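Local coordinates for protein beta sliding clamp (PDB 5WCE) that probably encircles DNA as a ring-shaped head-to-tail homodimer and tethers DNA polymerases and other proteins to it, making synthesis processive, at residues V106-G110 against R111-N115; I213-A216 against R217-M220; Q230-P233 against Q234-R237. One frame throughout, in Å; residues are numbered along the deposited sequence.

In the fold
From the N terminus, contact 1 comes first: a two-residue turn closes the hairpin of strands 105-109 and 112-116 at the edge of the N-terminal domain, where a strand of the second subunit continues the sheet. Contact 2, in the central domain, closes no loop between strands and lies within helix 210-220. Contact 3 follows, closing the hairpin of strands 226-231 and 235-240. The three are in series and none nests in or crosses another. Contacts 2 and 3, with centres about 16 Å apart, do not touch but are related through strand 235-240, whose Phe238 and Phe240 pack on helix 210-220; the centre of contact 1 is about 32 Å from that of contact 2.

Contact 1. Residues V106-G110 against R111-N115; sequences VIQAG and RSRFN
Val106 to Ala109 and Ser112 to Asn115 face each other in a tight antiparallel hairpin at the edge of the N-terminal domain, with strand 112-116 outermost within the chain. The axes of the two short strands approach to 4.6 Å. Ile107 and Phe114 form a hydrogen-bonded pair, the Ile107 N to Phe114 O distance being 2.8 Å and Phe114 N to Ile107 O 2.7 Å. Ala109 and Ser112 form a second such pair and close a type II' turn, in which Gly110 takes a positive phi (63°), a conformation that favours glycine. This is the two-residue beta hairpin, and here it sits at the subunit interface: residues 112-115 pair antiparallel with a strand of the second subunit, so the sheet runs on across the interface. Arg111, at the turn, makes a salt bridge with Glu318 of the second subunit.

On the face carrying Val106, Gln108 and Arg113, the arginine chain is fully extended from CG to NE, with CG anti to the backbone N (chi1 -173°). Its guanidinium thereby passes back over the neighbouring strand, where Val106 CG1 sits above the centre of one face, 3.5 Å from Arg113 CZ. Gln108 comes instead to the edge, its amide turned 59° from the guanidinium; Arg113 NH1 lies 2.8 Å from Gln108 OE1, but the bond is strongly bent and weak. The other face is apolar at Ile107 and Phe114, where Ile107 CD1 meets Phe114 CB at 4.1 Å. Both side chains also touch helix 78-87, Ile107 at Leu81 and Phe114 at Ile84.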
loop_
_atom_site.group_PDB
_atom_site.type_symbol
_atom_site.label_atom_id
_atom_site.label_comp_id
_atom_site.label_asym_id
_atom_site.label_seq_id
_atom_site.Cartn_x
_atom_site.Cartn_y
_atom_site.Cartn_z
ATOM N N VAL A 106 -28.551 10.099 -16.503
ATOM C CA VAL A 106 -29.275 9.422 -15.400
ATOM C C VAL A 106 -28.891 7.939 -15.370
ATOM O O VAL A 106 -29.026 7.249 -16.389
ATOM C CB VAL A 106 -30.800 9.539 -15.543
ATOM C CG1 VAL A 106 -31.478 8.796 -14.403
ATOM C CG2 VAL A 106 -31.205 11.010 -15.555
ATOM N N ILE A 107 -28.406 7.476 -14.211
ATOM C CA ILE A 107 -28.000 6.095 -14.026
ATOM C C ILE A 107 -28.958 5.583 -13.004
ATOM O O ILE A 107 -29.046 6.143 -11.874
ATOM C CB ILE A 107 -26.546 5.933 -13.508
ATOM C CG1 ILE A 107 -25.551 6.576 -14.478
ATOM C CG2 ILE A 107 -26.188 4.469 -13.254
ATOM C CD1 ILE A 107 -24.955 7.829 -13.925
ATOM N N GLN A 108 -29.690 4.546 -13.383
ATOM C CA GLN A 108 -30.640 3.947 -12.466
ATOM C C GLN A 108 -30.473 2.439 -12.426
ATOM O O GLN A 108 -30.322 1.780 -13.467
ATOM C CB GLN A 108 -32.019 4.299 -12.921
ATOM C CG GLN A 108 -33.065 3.640 -12.047
ATOM C CD GLN A 108 -34.153 4.604 -11.721
ATOM O OE1 GLN A 108 -34.597 5.366 -12.602
ATOM N NE2 GLN A 108 -34.564 4.627 -10.448
ATOM N N ALA A 109 -30.552 1.899 -11.223
ATOM C CA ALA A 109 -30.450 0.477 -10.975
ATOM C C ALA A 109 -31.003 0.169 -9.607
ATOM O O ALA A 109 -30.549 0.736 -8.618
ATOM C CB ALA A 109 -29.007 0.044 -11.006
ATOM N N GLY A 110 -31.993 -0.722 -9.580
ATOM C CA GLY A 110 -32.673 -1.120 -8.348
ATOM C C GLY A 110 -33.330 0.114 -7.820
ATOM O O GLY A 110 -34.028 0.786 -8.525
ATOM N N ARG A 111 -33.004 0.464 -6.587
ATOM C CA ARG A 111 -33.610 1.624 -5.932
ATOM C C ARG A 111 -32.634 2.829 -5.848
ATOM O O ARG A 111 -32.855 3.735 -5.040
ATOM C CB ARG A 111 -34.079 1.159 -4.523
ATOM C CG ARG A 111 -35.093 0.000 -4.595
ATOM C CD ARG A 111 -36.509 0.449 -4.281
ATOM N NE ARG A 111 -36.591 0.391 -2.838
ATOM C CZ ARG A 111 -37.365 1.091 -2.027
ATOM N NH1 ARG A 111 -38.290 1.950 -2.441
ATOM N NH2 ARG A 111 -37.188 0.885 -0.737
ATOM N N SER A 112 -31.543 2.780 -6.613
ATOM C CA SER A 112 -30.582 3.888 -6.756
ATOM C C SER A 112 -30.769 4.679 -8.050
ATOM O O SER A 112 -30.961 4.079 -9.136
ATOM C CB SER A 112 -29.128 3.364 -6.848
ATOM O OG SER A 112 -28.831 2.431 -5.852
ATOM N N ARG A 113 -30.639 6.001 -7.950
ATOM C CA ARG A 113 -30.670 6.901 -9.105
ATOM C C ARG A 113 -29.579 7.951 -8.965
ATOM O O ARG A 113 -29.509 8.644 -7.921
ATOM C CB ARG A 113 -32.020 7.578 -9.202
ATOM C CG ARG A 113 -32.231 8.411 -10.462
ATOM C CD ARG A 113 -33.569 9.114 -10.332
ATOM N NE ARG A 113 -33.922 9.909 -11.475
ATOM C CZ ARG A 113 -34.433 9.438 -12.612
ATOM N NH1 ARG A 113 -34.591 8.120 -12.811
ATOM N NH2 ARG A 113 -34.738 10.286 -13.606
ATOM N N PHE A 114 -28.719 8.063 -9.988
ATOM C CA PHE A 114 -27.695 9.075 -10.015
ATOM C C PHE A 114 -27.906 10.005 -11.219
ATOM O O PHE A 114 -28.323 9.557 -12.288
ATOM C CB PHE A 114 -26.326 8.460 -10.095
ATOM C CG PHE A 114 -26.042 7.453 -9.027
ATOM C CD1 PHE A 114 -26.570 6.161 -9.105
ATOM C CD2 PHE A 114 -25.240 7.780 -7.959
ATOM C CE1 PHE A 114 -26.350 5.235 -8.100
ATOM C CE2 PHE A 114 -24.992 6.848 -6.949
ATOM C CZ PHE A 114 -25.553 5.578 -7.023
ATOM N N ASN A 115 -27.645 11.295 -11.014
ATOM C CA ASN A 115 -27.656 12.305 -12.122
ATOM C C ASN A 115 -26.250 12.909 -12.133
ATOM O O ASN A 115 -25.790 13.482 -11.119
ATOM C CB ASN A 115 -28.680 13.389 -11.880
ATOM C CG ASN A 115 -30.090 12.835 -11.584
ATOM O OD1 ASN A 115 -30.954 12.897 -12.404
ATOM N ND2 ASN A 115 -30.308 12.348 -10.431
#

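Contact 2. Residues I213-A216 against R217-M220; sequences IAEA and RRLM
Glu215 and Arg218 lie side by side on one flank of helix 210-220, pointing the same way and joined by an i to i+3 salt bridge. The two flat groups are turned only 33° apart. Arg218 NH2 meets Glu215 OE2 at 2.9 Å in a nearly straight bond, on the syn side of the carboxylate but 28° out of its plane. The oxygen lies in the guanidinium plane of Arg218. Two bends make the meeting possible: Glu215 folds at chi2 (-56°), while Arg218 runs extended through chi2 and bends at chi3. One N-H...O bond carries the bridge; Arg218 NE, though buried by the contact, has no partner in the model.

On another flank Met220 doubles back over the preceding turn. Its CE lies 3.9 Å from Ala216 CB, and its CG is 3.3 Å from Ala216 O, the same carbonyl that accepts the Met220 backbone N at 2.8 Å in an i to i+4 helix bond. Arg217 leads away, its NE in a salt bridge with Asp148. The helix packs on helix 140-148, where Leu143 and Ile147 meet Met220, and on strands 235-240 and 243-248, where Phe238 and Leu245 cover Ala216 and Phe240 meets Leu219 and Met220.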
loop_
_atom_site.group_PDB
_atom_site.type_symbol
_atom_site.label_atom_id
_atom_site.label_comp_id
_atom_site.label_asym_id
_atom_site.label_seq_id
_atom_site.Cartn_x
_atom_site.Cartn_y
_atom_site.Cartn_z
ATOM N N ILE A 213 3.059 1.453 -22.326
ATOM C CA ILE A 213 3.491 0.082 -21.996
ATOM C C ILE A 213 2.743 -0.421 -20.758
ATOM O O ILE A 213 2.285 -1.540 -20.750
ATOM C CB ILE A 213 5.029 0.020 -21.837
ATOM C CG1 ILE A 213 5.691 0.196 -23.201
ATOM C CG2 ILE A 213 5.463 -1.256 -21.109
ATOM C CD1 ILE A 213 5.387 -0.895 -24.214
ATOM N N ALA A 214 2.601 0.419 -19.750
ATOM C CA ALA A 214 1.984 0.030 -18.508
ATOM C C ALA A 214 0.515 -0.331 -18.740
ATOM O O ALA A 214 0.043 -1.380 -18.298
ATOM C CB ALA A 214 2.110 1.130 -17.478
ATOM N N GLU A 215 -0.178 0.522 -19.496
ATOM C CA GLU A 215 -1.584 0.326 -19.769
ATOM C C GLU A 215 -1.786 -0.856 -20.693
ATOM O O GLU A 215 -2.699 -1.660 -20.463
ATOM C CB GLU A 215 -2.216 1.612 -20.333
ATOM C CG GLU A 215 -2.260 2.754 -19.324
ATOM C CD GLU A 215 -2.997 2.344 -18.062
ATOM O OE1 GLU A 215 -4.107 1.845 -18.236
ATOM O OE2 GLU A 215 -2.436 2.431 -16.934
ATOM N N ALA A 216 -0.938 -0.998 -21.727
ATOM C CA ALA A 216 -0.986 -2.204 -22.564
ATOM C C ALA A 216 -0.763 -3.499 -21.789
ATOM O O ALA A 216 -1.468 -4.508 -21.991
ATOM C CB ALA A 216 0.013 -2.119 -23.760
ATOM N N ARG A 217 0.220 -3.465 -20.899
ATOM C CA ARG A 217 0.540 -4.622 -20.102
ATOM C C ARG A 217 -0.646 -4.988 -19.190
ATOM O O ARG A 217 -0.948 -6.160 -19.039
ATOM C CB ARG A 217 1.807 -4.327 -19.255
ATOM C CG ARG A 217 2.239 -5.483 -18.335
ATOM C CD ARG A 217 2.526 -6.759 -19.110
ATOM N NE ARG A 217 2.859 -7.803 -18.172
ATOM C CZ ARG A 217 2.002 -8.615 -17.564
ATOM N NH1 ARG A 217 0.710 -8.507 -17.783
ATOM N NH2 ARG A 217 2.448 -9.564 -16.736
ATOM N N ARG A 218 -1.317 -3.992 -18.617
ATOM C CA ARG A 218 -2.543 -4.235 -17.809
ATOM C C ARG A 218 -3.635 -4.938 -18.617
ATOM O O ARG A 218 -4.164 -5.965 -18.225
ATOM C CB ARG A 218 -3.038 -2.905 -17.225
ATOM C CG ARG A 218 -4.080 -3.066 -16.144
ATOM C CD ARG A 218 -4.736 -1.759 -15.680
ATOM N NE ARG A 218 -3.795 -0.637 -15.578
ATOM C CZ ARG A 218 -2.959 -0.355 -14.559
ATOM N NH1 ARG A 218 -2.887 -1.096 -13.439
ATOM N NH2 ARG A 218 -2.181 0.712 -14.665
ATOM N N LEU A 219 -3.910 -4.404 -19.808
ATOM C CA LEU A 219 -4.887 -5.022 -20.700
ATOM C C LEU A 219 -4.516 -6.417 -21.166
ATOM O O LEU A 219 -5.399 -7.289 -21.395
ATOM C CB LEU A 219 -5.157 -4.101 -21.904
ATOM C CG LEU A 219 -5.884 -2.795 -21.532
ATOM C CD1 LEU A 219 -5.877 -1.747 -22.647
ATOM C CD2 LEU A 219 -7.342 -3.020 -21.114
ATOM N N MET A 220 -3.212 -6.659 -21.344
ATOM C CA MET A 220 -2.738 -8.008 -21.623
ATOM C C MET A 220 -3.114 -9.028 -20.572
ATOM O O MET A 220 -3.218 -10.183 -20.925
ATOM C CB MET A 220 -1.222 -8.032 -21.776
ATOM C CG MET A 220 -0.818 -7.568 -23.132
ATOM S SD MET A 220 0.959 -7.396 -23.264
ATOM C CE MET A 220 1.006 -5.852 -24.170
#

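Contact 3. Residues Q230-P233 against Q234-R237; sequences QVSP and QKVR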
loop_
_atom_site.group_PDB
_atom_site.type_symbol
_atom_site.label_atom_id
_atom_site.label_comp_id
_atom_site.label_asym_id
_atom_site.label_seq_id
_atom_site.Cartn_x
_atom_site.Cartn_y
_atom_site.Cartn_z
ATOM N N GLN A 230 -0.311 -2.784 -34.344
ATOM C CA GLN A 230 -0.142 -1.958 -35.509
ATOM C C GLN A 230 0.841 -0.869 -35.187
ATOM O O GLN A 230 0.892 -0.363 -34.056
ATOM C CB GLN A 230 -1.466 -1.372 -36.001
ATOM C CG GLN A 230 -2.471 -2.408 -36.432
ATOM C CD GLN A 230 -3.856 -1.813 -36.604
ATOM O OE1 GLN A 230 -4.579 -1.604 -35.630
ATOM N NE2 GLN A 230 -4.217 -1.544 -37.831
ATOM N N VAL A 231 1.628 -0.517 -36.202
ATOM C CA VAL A 231 2.686 0.444 -36.009
ATOM C C VAL A 231 2.784 1.382 -37.205
ATOM O O VAL A 231 2.560 0.986 -38.333
ATOM C CB VAL A 231 4.035 -0.267 -35.833
ATOM C CG1 VAL A 231 5.143 0.746 -35.610
ATOM C CG2 VAL A 231 3.987 -1.241 -34.677
ATOM N N SER A 232 3.075 2.642 -36.927
ATOM C CA SER A 232 3.581 3.604 -37.902
ATOM C C SER A 232 4.684 4.388 -37.183
ATOM O O SER A 232 4.843 4.235 -35.951
ATOM C CB SER A 232 2.485 4.580 -38.288
ATOM O OG SER A 232 2.211 5.471 -37.214
ATOM N N PRO A 233 5.393 5.268 -37.894
ATOM C CA PRO A 233 6.396 6.095 -37.157
ATOM C C PRO A 233 5.763 7.114 -36.170
ATOM O O PRO A 233 6.473 7.657 -35.363
ATOM C CB PRO A 233 7.152 6.824 -38.291
ATOM C CG PRO A 233 6.842 6.042 -39.551
ATOM C CD PRO A 233 5.452 5.515 -39.355
ATOM N N GLN A 234 4.451 7.339 -36.236
ATOM C CA GLN A 234 3.778 8.267 -35.339
ATOM C C GLN A 234 2.889 7.610 -34.292
ATOM O O GLN A 234 2.518 8.261 -33.325
ATOM C CB GLN A 234 2.936 9.255 -36.150
ATOM C CG GLN A 234 3.726 10.109 -37.116
ATOM C CD GLN A 234 4.072 9.421 -38.443
ATOM O OE1 GLN A 234 3.364 8.515 -38.906
ATOM N NE2 GLN A 234 5.163 9.860 -39.064
ATOM N N LYS A 235 2.522 6.349 -34.478
ATOM C CA LYS A 235 1.491 5.698 -33.627
ATOM C C LYS A 235 1.725 4.233 -33.452
ATOM O O LYS A 235 2.344 3.577 -34.291
ATOM C CB LYS A 235 0.082 5.844 -34.208
ATOM C CG LYS A 235 -0.364 7.280 -34.327
ATOM C CD LYS A 235 -1.802 7.482 -34.030
ATOM C CE LYS A 235 -2.035 8.854 -33.407
ATOM N NZ LYS A 235 -2.397 9.768 -34.457
ATOM N N VAL A 236 1.199 3.722 -32.359
ATOM C CA VAL A 236 1.148 2.307 -32.099
ATOM C C VAL A 236 -0.274 1.986 -31.621
ATOM O O VAL A 236 -0.916 2.816 -30.962
ATOM C CB VAL A 236 2.273 1.882 -31.127
ATOM C CG1 VAL A 236 2.146 2.503 -29.776
ATOM C CG2 VAL A 236 2.282 0.397 -30.922
ATOM N N ARG A 237 -0.784 0.831 -32.018
ATOM C CA ARG A 237 -2.110 0.364 -31.599
ATOM C C ARG A 237 -2.046 -1.100 -31.188
ATOM O O ARG A 237 -1.519 -1.956 -31.914
ATOM C CB ARG A 237 -3.133 0.582 -32.689
ATOM C CG ARG A 237 -4.589 0.291 -32.303
ATOM C CD ARG A 237 -5.512 0.852 -33.352
ATOM N NE ARG A 237 -6.895 0.630 -33.000
ATOM C CZ ARG A 237 -7.567 -0.496 -33.169
ATOM N NH1 ARG A 237 -7.003 -1.546 -33.779
ATOM N NH2 ARG A 237 -8.862 -0.538 -32.815
HETATM O O HOH W 1 -3.870 -3.498 -33.466
#
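Gln230 and Arg237 form an antiparallel hydrogen-bonded pair two residues from the turn of the beta hairpin of strands 226-231 and 235-240. Gln230 CG lies anti to the carbonyl carbon (chi1 -62°) and the chain is extended beyond it, which carries OE1 alongside the arginine. Arg237 is extended from CG to NE, and its NH1 reaches Gln230 OE1 at 3.1 Å, nearly in line with the amide C=O, though the oxygen lies somewhat out of the guanidinium plane, which stands 83° from the amide's. Arg237 NH1 also forms a salt bridge with Glu239, and Gln230 NE2 donates to Ser133 O. A water lies 3.0 Å from Gln230 OE1 and 3.2 Å from Arg237 O.

Val231 and Val236 on the opposite face have CG2 atoms a loose 4.4 Å apart and pack on strand 206-209. Ser232 N donates to Lys235 O at 2.9 Å, whereas the reverse bond, Lys235 N to Ser232 O, is long and weak. The serine hydroxyl adds two more contacts to the turn: with chi1 at 71°, OG sits between the backbone N and carbonyl carbon, accepting Gln234 N at 3.1 Å in an ST turn, and Lys235 N at 2.9 Å in a short but bent, hence weak, bond.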